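Local coordinates for inosine-uridine preferring nucleoside hydrolase family protein (Bacillus anthracis, PDB 2C40), which belongs to the nucleoside hydrolase family of mixed alpha/beta proteins and binds a calcium ion and alpha-D-ribofuranose in one shared pocket, at residues A[32-37]-A[43-48]; A[50-53]-A[59-62]; A[61-66]-A[106-111]; A[81-86]-A[228-233]; A[254-259]-A[300-305]. One frame throughout, in Å; residues are numbered along the deposited sequence.

Contact 1: A[32-37]-A[43-48]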
# COMPACT_ATOMS: atom_id res chain seq x y z
N VAL A 32 -4.31 -20.20 -15.53
CA VAL A 32 -4.52 -19.28 -14.42
C VAL A 32 -5.75 -18.50 -14.79
O VAL A 32 -5.94 -18.21 -15.96
CB VAL A 32 -3.31 -18.37 -14.20
CG1 VAL A 32 -3.53 -17.45 -13.04
CG2 VAL A 32 -2.07 -19.20 -13.94
N SER A 33 -6.61 -18.23 -13.83
CA SER A 33 -7.73 -17.30 -14.02
C SER A 33 -8.03 -16.43 -12.80
O SER A 33 -7.69 -16.77 -11.65
CB SER A 33 -8.96 -18.07 -14.49
OG SER A 33 -9.24 -19.13 -13.62
N VAL A 34 -8.60 -15.27 -13.07
CA VAL A 34 -8.80 -14.27 -12.02
C VAL A 34 -10.28 -14.02 -11.88
O VAL A 34 -10.95 -13.75 -12.85
CB VAL A 34 -8.07 -12.94 -12.33
CG1 VAL A 34 -8.23 -11.92 -11.17
CG2 VAL A 34 -6.62 -13.18 -12.68
N ILE A 35 -10.76 -14.08 -10.64
CA ILE A 35 -12.14 -13.70 -10.34
C ILE A 35 -12.13 -12.38 -9.54
O ILE A 35 -11.35 -12.22 -8.60
CB ILE A 35 -12.98 -14.87 -9.64
CG1 ILE A 35 -14.47 -14.51 -9.60
CG2 ILE A 35 -12.41 -15.23 -8.25
CD1 ILE A 35 -15.34 -15.56 -8.97
N PRO A 36 -12.97 -11.41 -9.95
CA PRO A 36 -12.98 -10.10 -9.30
C PRO A 36 -13.72 -10.05 -7.93
O PRO A 36 -14.67 -9.31 -7.75
CB PRO A 36 -13.61 -9.21 -10.39
CG PRO A 36 -14.58 -10.06 -11.03
CD PRO A 36 -13.89 -11.43 -11.11
N ALA A 37 -13.24 -10.84 -6.97
CA ALA A 37 -13.90 -10.95 -5.68
C ALA A 37 -13.15 -10.02 -4.71
O ALA A 37 -13.59 -8.89 -4.49
CB ALA A 37 -13.93 -12.39 -5.21
N PRO A 43 -6.41 -4.49 -12.45
CA PRO A 43 -5.08 -4.63 -11.82
C PRO A 43 -4.66 -6.06 -11.48
O PRO A 43 -3.47 -6.34 -11.47
CB PRO A 43 -5.20 -3.78 -10.54
CG PRO A 43 -6.63 -3.81 -10.24
CD PRO A 43 -7.28 -3.65 -11.61
N ALA A 44 -5.60 -6.94 -11.16
CA ALA A 44 -5.29 -8.32 -10.83
C ALA A 44 -4.86 -9.13 -12.08
O ALA A 44 -3.93 -9.99 -12.02
CB ALA A 44 -6.53 -8.97 -10.19
N MET A 45 -5.57 -8.89 -13.19
CA MET A 45 -5.19 -9.46 -14.48
C MET A 45 -3.81 -9.01 -14.84
O MET A 45 -2.96 -9.84 -15.08
CB MET A 45 -6.15 -9.00 -15.58
CG MET A 45 -7.40 -9.74 -15.56
SD MET A 45 -7.17 -11.48 -15.98
CE MET A 45 -8.66 -11.91 -15.25
N SER A 46 -3.57 -7.67 -14.84
CA SER A 46 -2.23 -7.17 -15.22
C SER A 46 -1.18 -7.74 -14.31
O SER A 46 -0.17 -8.21 -14.80
CB SER A 46 -2.06 -5.65 -15.13
OG SER A 46 -3.16 -4.97 -15.64
N ALA A 47 -1.38 -7.64 -12.99
CA ALA A 47 -0.38 -8.12 -12.03
C ALA A 47 -0.01 -9.60 -12.23
O ALA A 47 1.20 -9.95 -12.21
CB ALA A 47 -0.85 -7.86 -10.56
N SER A 48 -1.02 -10.43 -12.46
CA SER A 48 -0.81 -11.89 -12.80
C SER A 48 0.02 -12.07 -14.07
O SER A 48 0.95 -12.87 -14.09
CB SER A 48 -2.14 -12.62 -13.02
OG SER A 48 -2.98 -12.44 -11.91
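Val34 meets a serine hydroxyl as well as hydrocarbon: its CG2 lies 3.8 Å from Ser48 OG in a buried setting. That hydroxyl has polar partners of its own. Ser48 OG donates to Ala44 O one helical turn back, at 2.6 Å, with a C=O...donor angle of 154°. Ser48 N bonds Ala44 O as well, at 3.0 Å, from the opposite face of the carbonyl plane. His8 NE2 is a further hydrogen-bond partner of Ser48 OG. The buried serine is therefore held in place while it rests against a methyl group.

Val34 supplies most of the surface on the strand side, and its two branches have different neighbours. Val34 CG1 points opposite the backbone N and meets the methyl of Ala44, with Ala44 CB at 3.5 Å. Val34 CG2, beside the backbone N, faces Ser48 and also Met45, with Met45 SD 3.8 Å away. The Met45 chain bends at its second torsion (chi2 -67°). It then runs past Val34 in the opposite direction, with the sulfur alongside the valine. The modelled place of Met45 CE is doubtful, because it sits too near Val34 CB.

Strand 32-34 and helix 43-48 run nearly antiparallel, at 157°, with axes 8.9 Å apart at the closest point. Met45 also reaches Val62 and Ala64 on the neighbouring strand. This is the packing of a beta-alpha-beta crossover: strand 27-34 and strand 62-64 are parallel neighbours, and helix 41-55 packs on one face of them.

Contact 2: A[50-53]-A[59-62]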
# COMPACT_ATOMS: atom_id res chain seq x y z
N LYS A 50 2.11 -9.89 -15.50
CA LYS A 50 3.47 -9.37 -15.25
C LYS A 50 4.28 -10.32 -14.33
O LYS A 50 5.50 -10.42 -14.42
CB LYS A 50 3.42 -7.98 -14.61
CG LYS A 50 2.69 -6.90 -15.43
CD LYS A 50 2.78 -5.55 -14.78
CE LYS A 50 1.82 -4.59 -15.42
NZ LYS A 50 1.84 -3.29 -14.71
N ILE A 51 3.59 -11.01 -13.44
CA ILE A 51 4.27 -11.95 -12.55
C ILE A 51 4.74 -13.16 -13.35
O ILE A 51 5.85 -13.64 -13.16
CB ILE A 51 3.38 -12.36 -11.36
CG1 ILE A 51 3.25 -11.18 -10.42
CG2 ILE A 51 3.99 -13.55 -10.60
CD1 ILE A 51 2.14 -11.29 -9.34
N ILE A 52 3.89 -13.62 -14.26
CA ILE A 52 4.21 -14.75 -15.12
C ILE A 52 5.35 -14.33 -16.05
O ILE A 52 6.33 -15.06 -16.18
CB ILE A 52 2.99 -15.22 -15.90
CG1 ILE A 52 1.92 -15.76 -14.95
CG2 ILE A 52 3.35 -16.32 -16.90
CD1 ILE A 52 0.55 -15.87 -15.62
N ASP A 53 5.27 -13.14 -16.64
CA ASP A 53 6.37 -12.63 -17.45
C ASP A 53 7.71 -12.63 -16.72
O ASP A 53 8.70 -13.17 -17.21
CB ASP A 53 6.13 -11.18 -17.91
CG ASP A 53 5.12 -11.07 -19.02
OD1 ASP A 53 4.48 -12.06 -19.37
OD2 ASP A 53 4.95 -9.95 -19.54
N THR A 59 5.09 -20.68 -21.52
CA THR A 59 4.07 -19.74 -22.02
C THR A 59 2.72 -20.21 -21.45
O THR A 59 2.35 -21.35 -21.63
CB THR A 59 4.12 -19.74 -23.61
OG1 THR A 59 4.15 -18.41 -24.13
CG2 THR A 59 2.95 -20.51 -24.26
N ILE A 60 2.03 -19.38 -20.66
CA ILE A 60 0.62 -19.64 -20.29
C ILE A 60 -0.22 -18.37 -20.47
O ILE A 60 0.31 -17.30 -20.73
CB ILE A 60 0.45 -20.17 -18.83
CG1 ILE A 60 1.09 -19.23 -17.81
CG2 ILE A 60 1.05 -21.56 -18.68
CD1 ILE A 60 0.71 -19.59 -16.40
N GLU A 61 -1.54 -18.53 -20.34
CA GLU A 61 -2.46 -17.40 -20.44
C GLU A 61 -3.28 -17.24 -19.17
O GLU A 61 -3.48 -18.19 -18.43
CB GLU A 61 -3.33 -17.58 -21.68
CG GLU A 61 -2.46 -17.80 -22.94
CD GLU A 61 -3.23 -17.82 -24.24
OE1 GLU A 61 -4.49 -17.88 -24.21
OE2 GLU A 61 -2.54 -17.81 -25.30
N VAL A 62 -3.74 -16.02 -18.94
CA VAL A 62 -4.56 -15.67 -17.79
C VAL A 62 -5.97 -15.33 -18.30
O VAL A 62 -6.11 -14.43 -19.13
CB VAL A 62 -3.96 -14.49 -16.97
CG1 VAL A 62 -4.73 -14.23 -15.71
CG2 VAL A 62 -2.51 -14.79 -16.60
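Ile52 has the most surface buried here, and both its branches meet Ile60. Its longer branch starts beside the backbone N and runs on extended (chi2 164°). This carries CD1 across to segment 59-62, where it meets two residues. Ile52 CD1 is 3.8 Å from Ile60 CD1. Ile52 CD1 is 3.4 Å from Val62 CG2, which is tighter than ordinary van der Waals contact. The shorter branch adds a second touch, with Ile52 CG2 3.8 Å from Ile60 CG1.

Ile60 comes next. Its CB does not point straight at the helix. CG1 takes the place between the backbone N and the carbonyl carbon (chi1 55°), and this swings the end of the chain round to Ile52. The two isoleucines cross at about a right angle. Ile60 also rests on Val32.

The contact sits at the return of the beta-alpha-beta unit, where the chain leaves helix 41-55 and enters strand 62-64. That strand is the outermost one of the sheet at this end within the chain.

Val62 gives one methyl to the contact. CG2 lies opposite its carbonyl carbon and meets the tip of Ile52. The backbone of Val62 is hydrogen-bonded to His99 and Ala101. On the helix, Asp53 accepts from the backbone N atoms of Val97 and Thr98, one at each carboxylate oxygen.

Contact 3: A[61-66]-A[106-111]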
# COMPACT_ATOMS: atom_id res chain seq x y z
N GLU A 61 -1.54 -18.53 -20.34
CA GLU A 61 -2.46 -17.40 -20.44
C GLU A 61 -3.28 -17.24 -19.17
O GLU A 61 -3.48 -18.19 -18.43
CB GLU A 61 -3.33 -17.58 -21.68
CG GLU A 61 -2.46 -17.80 -22.94
CD GLU A 61 -3.23 -17.82 -24.24
OE1 GLU A 61 -4.49 -17.88 -24.21
OE2 GLU A 61 -2.54 -17.81 -25.30
N VAL A 62 -3.74 -16.02 -18.94
CA VAL A 62 -4.56 -15.67 -17.79
C VAL A 62 -5.97 -15.33 -18.30
O VAL A 62 -6.11 -14.43 -19.13
CB VAL A 62 -3.96 -14.49 -16.97
CG1 VAL A 62 -4.73 -14.23 -15.71
CG2 VAL A 62 -2.51 -14.79 -16.60
N ALA A 63 -6.98 -16.06 -17.81
CA ALA A 63 -8.35 -15.79 -18.17
C ALA A 63 -9.05 -14.91 -17.15
O ALA A 63 -8.84 -15.04 -15.94
CB ALA A 63 -9.11 -17.09 -18.33
N ALA A 64 -9.91 -14.05 -17.64
CA ALA A 64 -10.75 -13.20 -16.83
C ALA A 64 -12.12 -13.83 -16.60
O ALA A 64 -12.80 -14.20 -17.57
CB ALA A 64 -10.91 -11.82 -17.55
N SER A 65 -12.52 -13.91 -15.33
CA SER A 65 -13.87 -14.35 -14.97
C SER A 65 -14.93 -13.32 -15.34
O SER A 65 -14.64 -12.14 -15.43
CB SER A 65 -13.97 -14.59 -13.46
OG SER A 65 -15.27 -14.97 -13.11
N ASN A 66 -16.15 -13.78 -15.64
CA ASN A 66 -17.29 -12.84 -15.73
C ASN A 66 -18.31 -13.22 -14.68
O ASN A 66 -19.47 -12.78 -14.71
CB ASN A 66 -17.86 -12.66 -17.17
CG ASN A 66 -18.39 -13.95 -17.80
OD1 ASN A 66 -18.78 -13.94 -18.98
ND2 ASN A 66 -18.43 -15.04 -17.06
N HIS A 106 -14.59 -19.59 -16.46
CA HIS A 106 -15.30 -20.88 -16.30
C HIS A 106 -15.22 -21.76 -17.54
O HIS A 106 -15.07 -22.96 -17.42
CB HIS A 106 -16.74 -20.70 -15.84
CG HIS A 106 -17.62 -19.97 -16.82
ND1 HIS A 106 -18.77 -20.53 -17.34
CD2 HIS A 106 -17.54 -18.73 -17.34
CE1 HIS A 106 -19.36 -19.66 -18.14
NE2 HIS A 106 -18.63 -18.56 -18.16
N HIS A 107 -15.30 -21.13 -18.72
CA HIS A 107 -15.11 -21.79 -19.99
C HIS A 107 -13.66 -22.18 -20.23
O HIS A 107 -13.38 -23.28 -20.70
CB HIS A 107 -15.59 -20.90 -21.13
CG HIS A 107 -17.08 -20.85 -21.26
ND1 HIS A 107 -17.71 -20.04 -22.17
CD2 HIS A 107 -18.07 -21.49 -20.59
CE1 HIS A 107 -19.01 -20.22 -22.10
NE2 HIS A 107 -19.26 -21.08 -21.14
N HIS A 108 -12.77 -21.28 -19.89
CA HIS A 108 -11.34 -21.56 -19.93
C HIS A 108 -10.98 -22.80 -19.10
O HIS A 108 -10.21 -23.66 -19.51
CB HIS A 108 -10.60 -20.32 -19.44
CG HIS A 108 -9.11 -20.44 -19.47
ND1 HIS A 108 -8.34 -20.42 -18.31
CD2 HIS A 108 -8.26 -20.56 -20.50
CE1 HIS A 108 -7.06 -20.52 -18.65
NE2 HIS A 108 -6.99 -20.63 -19.97
N LEU A 109 -11.54 -22.86 -17.90
CA LEU A 109 -11.30 -23.97 -17.00
C LEU A 109 -11.74 -25.30 -17.64
O LEU A 109 -10.99 -26.27 -17.65
CB LEU A 109 -12.02 -23.69 -15.68
CG LEU A 109 -12.23 -24.76 -14.61
CD1 LEU A 109 -10.98 -25.47 -14.30
CD2 LEU A 109 -12.71 -24.02 -13.38
N ILE A 110 -12.94 -25.31 -18.21
CA ILE A 110 -13.49 -26.51 -18.88
C ILE A 110 -12.56 -26.98 -19.99
O ILE A 110 -12.20 -28.16 -20.05
CB ILE A 110 -14.95 -26.24 -19.44
CG1 ILE A 110 -15.95 -26.07 -18.29
CG2 ILE A 110 -15.44 -27.36 -20.36
CD1 ILE A 110 -17.32 -25.51 -18.71
N GLU A 111 -12.19 -26.05 -20.87
CA GLU A 111 -11.42 -26.38 -22.08
C GLU A 111 -10.00 -26.84 -21.69
O GLU A 111 -9.49 -27.78 -22.29
CB GLU A 111 -11.34 -25.21 -23.06
CG GLU A 111 -12.58 -25.01 -23.92
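Ala63 and His108 form a CH-pi contact. The methyl carbon Ala63 CB lies over one face of the imidazole, 3.8 Å from the ring centroid and 30° off the ring normal. It is displaced toward the CG-ND1 bond: His108 ND1 is 3.4 Å from Ala63 CB and His108 CG is 3.5 Å from it. The ring gets there because CG points opposite the backbone N of His108 (chi1 -178°), and so extends toward the strand.

The polar neighbours across the contact are looser. Glu61 O approaches the His108 ring obliquely, 4.3 Å from His108 CE1. Asn66 brings the end of its side chain to the ring of His106, with the amide and ring planes 37° apart. Its amide is uncertain in orientation, so no bond is assigned. One face of the His106 ring is also covered near its rim by His107.

By backbone position, the strand serves two layers. Ala63 points to helix 105-115, whereas Val62 and Ala64 point away from it and touch helix 41-55. The edge strand is thus packed between helices on both faces, as in a three-layer alpha/beta fold.

No hydrogen bond joins the two segments. The imidazole is anchored by the hydrogen bond between ND1 and Tyr5 OH, on strand 2-8. Glu61 OE1 is 5.6 Å from His108 NE2. The carboxylate could at most weakly favour a positive ring, whose charge is not seen. The chemistry implies a ring fixed by a polar bond and seated on a methyl.

Contact 4: A[81-86]-A[228-233]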
# COMPACT_ATOMS: atom_id res chain seq x y z
N ALA A 81 -4.50 -5.07 -5.33
CA ALA A 81 -3.96 -5.39 -6.65
C ALA A 81 -3.42 -4.20 -7.39
O ALA A 81 -2.44 -4.35 -8.10
CB ALA A 81 -5.03 -6.10 -7.51
N PHE A 82 -4.07 -3.02 -7.25
CA PHE A 82 -3.58 -1.78 -7.86
C PHE A 82 -2.16 -1.51 -7.45
O PHE A 82 -1.32 -1.15 -8.27
CB PHE A 82 -4.46 -0.57 -7.52
CG PHE A 82 -5.80 -0.58 -8.23
CD1 PHE A 82 -6.97 -0.95 -7.57
CD2 PHE A 82 -5.87 -0.26 -9.59
CE1 PHE A 82 -8.20 -0.97 -8.23
CE2 PHE A 82 -7.10 -0.25 -10.27
CZ PHE A 82 -8.26 -0.62 -9.59
N TYR A 83 -1.86 -1.78 -6.19
CA TYR A 83 -0.56 -1.51 -5.64
C TYR A 83 0.43 -2.52 -6.12
O TYR A 83 1.50 -2.12 -6.56
CB TYR A 83 -0.62 -1.43 -4.10
CG TYR A 83 -1.83 -0.64 -3.60
CD1 TYR A 83 -2.54 -1.05 -2.47
CD2 TYR A 83 -2.31 0.47 -4.30
CE1 TYR A 83 -3.66 -0.34 -2.02
CE2 TYR A 83 -3.44 1.18 -3.87
CZ TYR A 83 -4.10 0.77 -2.74
OH TYR A 83 -5.19 1.47 -2.31
N VAL A 84 0.09 -3.80 -6.09
CA VAL A 84 1.04 -4.81 -6.56
C VAL A 84 1.38 -4.59 -8.05
O VAL A 84 2.55 -4.63 -8.41
CB VAL A 84 0.55 -6.25 -6.32
CG1 VAL A 84 1.53 -7.25 -6.91
CG2 VAL A 84 0.37 -6.49 -4.82
N ASP A 85 0.36 -4.30 -8.85
CA ASP A 85 0.50 -4.01 -10.32
C ASP A 85 1.38 -2.81 -10.62
O ASP A 85 2.06 -2.74 -11.68
CB ASP A 85 -0.89 -3.72 -10.88
CG ASP A 85 -0.90 -3.59 -12.36
OD1 ASP A 85 -0.20 -4.40 -13.01
OD2 ASP A 85 -1.58 -2.66 -12.86
N ALA A 86 1.38 -1.85 -9.69
CA ALA A 86 2.21 -0.66 -9.84
C ALA A 86 3.63 -0.81 -9.31
O ALA A 86 4.38 0.12 -9.44
CB ALA A 86 1.55 0.55 -9.22
N TYR A 228 4.01 -7.68 0.98
CA TYR A 228 3.48 -7.67 2.35
C TYR A 228 3.51 -6.32 3.09
O TYR A 228 2.87 -6.17 4.11
CB TYR A 228 4.11 -8.80 3.15
CG TYR A 228 3.49 -10.13 2.73
CD1 TYR A 228 4.25 -11.13 2.11
CD2 TYR A 228 2.11 -10.33 2.88
CE1 TYR A 228 3.67 -12.30 1.72
CE2 TYR A 228 1.52 -11.45 2.47
CZ TYR A 228 2.29 -12.46 1.87
OH TYR A 228 1.66 -13.62 1.48
N ALA A 229 4.23 -5.34 2.54
CA ALA A 229 4.25 -3.97 3.03
C ALA A 229 2.88 -3.32 2.91
O ALA A 229 2.51 -2.43 3.66
CB ALA A 229 5.25 -3.19 2.20
N ILE A 230 2.18 -3.73 1.87
CA ILE A 230 0.79 -3.34 1.53
C ILE A 230 -0.24 -3.78 2.59
O ILE A 230 -1.34 -3.28 2.69
CB ILE A 230 0.49 -3.99 0.12
CG1 ILE A 230 1.27 -3.19 -0.97
CG2 ILE A 230 -0.97 -4.12 -0.13
CD1 ILE A 230 1.26 -3.75 -2.47
N VAL A 231 0.14 -4.74 3.41
CA VAL A 231 -0.72 -5.27 4.42
C VAL A 231 0.14 -5.39 5.72
O VAL A 231 0.33 -6.47 6.27
CB VAL A 231 -1.31 -6.57 3.82
CG1 VAL A 231 -0.48 -7.80 4.10
CG2 VAL A 231 -2.76 -6.73 4.17
N PRO A 232 0.69 -4.25 6.18
CA PRO A 232 1.73 -4.23 7.19
C PRO A 232 1.20 -4.34 8.64
O PRO A 232 -0.02 -4.27 8.87
CB PRO A 232 2.34 -2.84 6.98
CG PRO A 232 1.18 -2.04 6.72
CD PRO A 232 0.31 -2.88 5.83
N PRO A 233 2.11 -4.50 9.61
CA PRO A 233 1.68 -4.52 11.01
C PRO A 233 1.24 -3.09 11.42
O PRO A 233 1.87 -2.12 11.03
CB PRO A 233 2.92 -5.02 11.76
CG PRO A 233 3.92 -5.49 10.68
CD PRO A 233 3.58 -4.64 9.48
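Tyr228 O takes two N-H donors at the turn that presents Ile230 to Tyr83 and Val84: Val231 N, at 3.2 Å, and Arg209 NH1. The same arginine also reaches Val231 O through NH2. This holds the turn of the chain around Ile230.

Ile230 makes all the contact on its side. Its CG1 branch starts beside the backbone N and runs on extended (chi2 173°), so CD1 reaches two residues of the helix. Ile230 CD1 is 3.4 Å from Tyr83 CB and 3.7 Å from Val84 CG2. Ile230 CG2, the shorter branch, comes to the edge of the tyrosine ring near its plane, 4.2 Å from Tyr83 CD1.

Helix 80-85 and segment 228-233 meet here at the subunit interface. Tyr83 packs on Ala229 of the second subunit, Pro232 on Tyr83 of that subunit, and Phe82 on Pro232 of that subunit.

Within the chain, helix 12-21 touches both sides: Val84 rests on Leu15 and Ile230 on Val12. Val84 crosses Ile230 at about a right angle. It meets it with CG2, the methyl opposite the carbonyl carbon of Val84.

Contact 5: A[254-259]-A[300-305]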
# COMPACT_ATOMS: atom_id res chain seq x y z
N VAL A 254 -0.50 -27.70 -1.94
CA VAL A 254 -0.49 -28.32 -3.25
C VAL A 254 0.95 -28.75 -3.64
O VAL A 254 1.16 -29.86 -4.12
CB VAL A 254 -1.10 -27.37 -4.33
CG1 VAL A 254 -0.88 -27.93 -5.74
CG2 VAL A 254 -2.58 -27.13 -4.06
N GLY A 255 1.91 -27.87 -3.41
CA GLY A 255 3.30 -28.18 -3.71
C GLY A 255 3.97 -29.14 -2.73
O GLY A 255 4.88 -29.86 -3.12
N LYS A 256 3.54 -29.13 -1.48
CA LYS A 256 4.19 -29.90 -0.42
C LYS A 256 3.18 -30.33 0.63
O LYS A 256 3.14 -29.80 1.71
CB LYS A 256 5.31 -29.10 0.23
CG LYS A 256 6.23 -29.95 1.05
CD LYS A 256 7.44 -29.19 1.53
CE LYS A 256 8.65 -29.43 0.64
NZ LYS A 256 9.87 -28.85 1.25
N ALA A 257 2.38 -31.33 0.28
CA ALA A 257 1.28 -31.81 1.14
C ALA A 257 1.76 -32.16 2.56
O ALA A 257 1.00 -32.02 3.53
CB ALA A 257 0.65 -33.03 0.51
N ASP A 258 3.02 -32.58 2.65
CA ASP A 258 3.68 -33.01 3.88
C ASP A 258 3.95 -31.94 4.96
O ASP A 258 4.45 -32.27 6.06
CB ASP A 258 5.03 -33.74 3.55
CG ASP A 258 5.59 -33.46 2.08
OD1 ASP A 258 4.78 -33.47 1.09
OD2 ASP A 258 6.85 -33.31 1.92
N LEU A 259 3.66 -30.67 4.66
CA LEU A 259 3.75 -29.56 5.60
C LEU A 259 2.69 -29.60 6.69
O LEU A 259 2.89 -29.09 7.78
CB LEU A 259 3.64 -28.22 4.85
CG LEU A 259 4.81 -27.90 3.93
CD1 LEU A 259 4.55 -26.66 3.11
CD2 LEU A 259 6.08 -27.76 4.72
N PHE A 300 7.56 -21.80 6.45
CA PHE A 300 8.29 -20.57 6.17
C PHE A 300 9.62 -20.81 5.49
O PHE A 300 10.00 -20.01 4.66
CB PHE A 300 8.46 -19.73 7.45
CG PHE A 300 7.20 -19.10 7.89
CD1 PHE A 300 6.53 -19.53 9.04
CD2 PHE A 300 6.63 -18.12 7.12
CE1 PHE A 300 5.32 -18.94 9.42
CE2 PHE A 300 5.43 -17.53 7.48
CZ PHE A 300 4.76 -17.94 8.63
N ASP A 301 10.32 -21.90 5.80
CA ASP A 301 11.55 -22.23 5.06
C ASP A 301 11.24 -22.54 3.58
O ASP A 301 11.97 -22.19 2.67
CB ASP A 301 12.25 -23.42 5.69
CG ASP A 301 13.53 -23.76 4.99
OD1 ASP A 301 14.50 -22.98 5.10
OD2 ASP A 301 13.58 -24.83 4.34
N TYR A 302 10.13 -23.20 3.35
CA TYR A 302 9.74 -23.61 2.01
C TYR A 302 9.50 -22.38 1.10
O TYR A 302 10.04 -22.28 0.00
CB TYR A 302 8.50 -24.47 2.12
CG TYR A 302 7.90 -24.95 0.83
CD1 TYR A 302 6.55 -24.80 0.59
CD2 TYR A 302 8.69 -25.55 -0.14
CE1 TYR A 302 5.98 -25.27 -0.58
CE2 TYR A 302 8.14 -26.01 -1.31
CZ TYR A 302 6.79 -25.86 -1.53
OH TYR A 302 6.23 -26.31 -2.71
N ILE A 303 8.70 -21.46 1.57
CA ILE A 303 8.36 -20.29 0.76
C ILE A 303 9.53 -19.32 0.61
O ILE A 303 9.71 -18.76 -0.47
CB ILE A 303 7.03 -19.67 1.21
CG1 ILE A 303 7.15 -19.10 2.60
CG2 ILE A 303 5.89 -20.77 1.14
CD1 ILE A 303 5.78 -18.79 3.28
N THR A 304 10.39 -19.20 1.62
CA THR A 304 11.64 -18.47 1.42
C THR A 304 12.61 -19.21 0.46
O THR A 304 13.23 -18.55 -0.35
CB THR A 304 12.29 -17.84 2.73
OG1 THR A 304 13.68 -18.19 2.90
CG2 THR A 304 11.52 -18.17 3.97
N ARG A 305 12.66 -20.54 0.47
CA ARG A 305 13.47 -21.28 -0.55
C ARG A 305 12.99 -20.98 -1.97
O ARG A 305 13.79 -20.67 -2.85
CB ARG A 305 13.48 -22.80 -0.32
CG ARG A 305 14.55 -23.19 0.66
CD ARG A 305 14.48 -24.64 1.16
NE ARG A 305 15.53 -24.78 2.19
CZ ARG A 305 16.82 -24.99 1.92
NH1 ARG A 305 17.23 -25.13 0.67
NH2 ARG A 305 17.69 -25.06 2.91
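Lys256 lays its aliphatic chain over one face of the Tyr302 ring. Its CD stands above the centre of the ring, 4.2 Å from the centroid and 11° off the normal, in a CH-pi contact. The two side chains run past each other in opposite directions. Lys256 CB is near the hydroxyl end of the ring, 4.0 Å from Tyr302 CZ. Further out, Lys256 NZ is 3.8 Å from Tyr302 CD2, toward the end of the ring nearer the tyrosine backbone. A bend at the third torsion (chi3 -98°) keeps CE and NZ close to the ring.

Two more residues meet the tyrosine. Leu259 crosses it at about a right angle and touches it obliquely, with Leu259 CD1 3.7 Å from Tyr302 CD1. At the far end of the ring, Tyr302 OH comes to 3.6 Å from Gly255 CA. Gly255 has no side chain, so the phenol can sit directly against its backbone.

The contact packs helix 296-308 against the end of helix 246-255 and the short 3-10 segment 257-259. Lys256 is the first residue to leave the helix. Helix 246-255 also carries Asp247, a ligand of the calcium ion, near its start.

On the tyrosine's own helix, Arg305 NE makes a salt bridge with Asp301 OD2 at 2.9 Å, on the syn side of the carboxylate. Lys256 NZ is 6.3 Å from Asp301 OD2, so any attraction is long-range. Across the segments the contact is one of hydrocarbon and ring, with the lysine charge carried at its margin.

From the N terminus, contact 1 closes the short loop from strand 27-34 to helix 41-55, and contact 2 closes the next, back to strand 62-64. Contact 3 starts on the residues where contact 2 ends, sharing Glu61 and Val62, and reaches helix 105-115. Contact 4 opens inside that loop and ends far beyond it, so contacts 3 and 4 cross. It ties helix 80-85 to segment 228-233. Lys50 and Asp85 form a salt bridge between contacts 2 and 4. Contact 5 follows in series and touches none of the others. It joins helices 246-255 and 296-308, across the chain's centre from contacts 1 and 3.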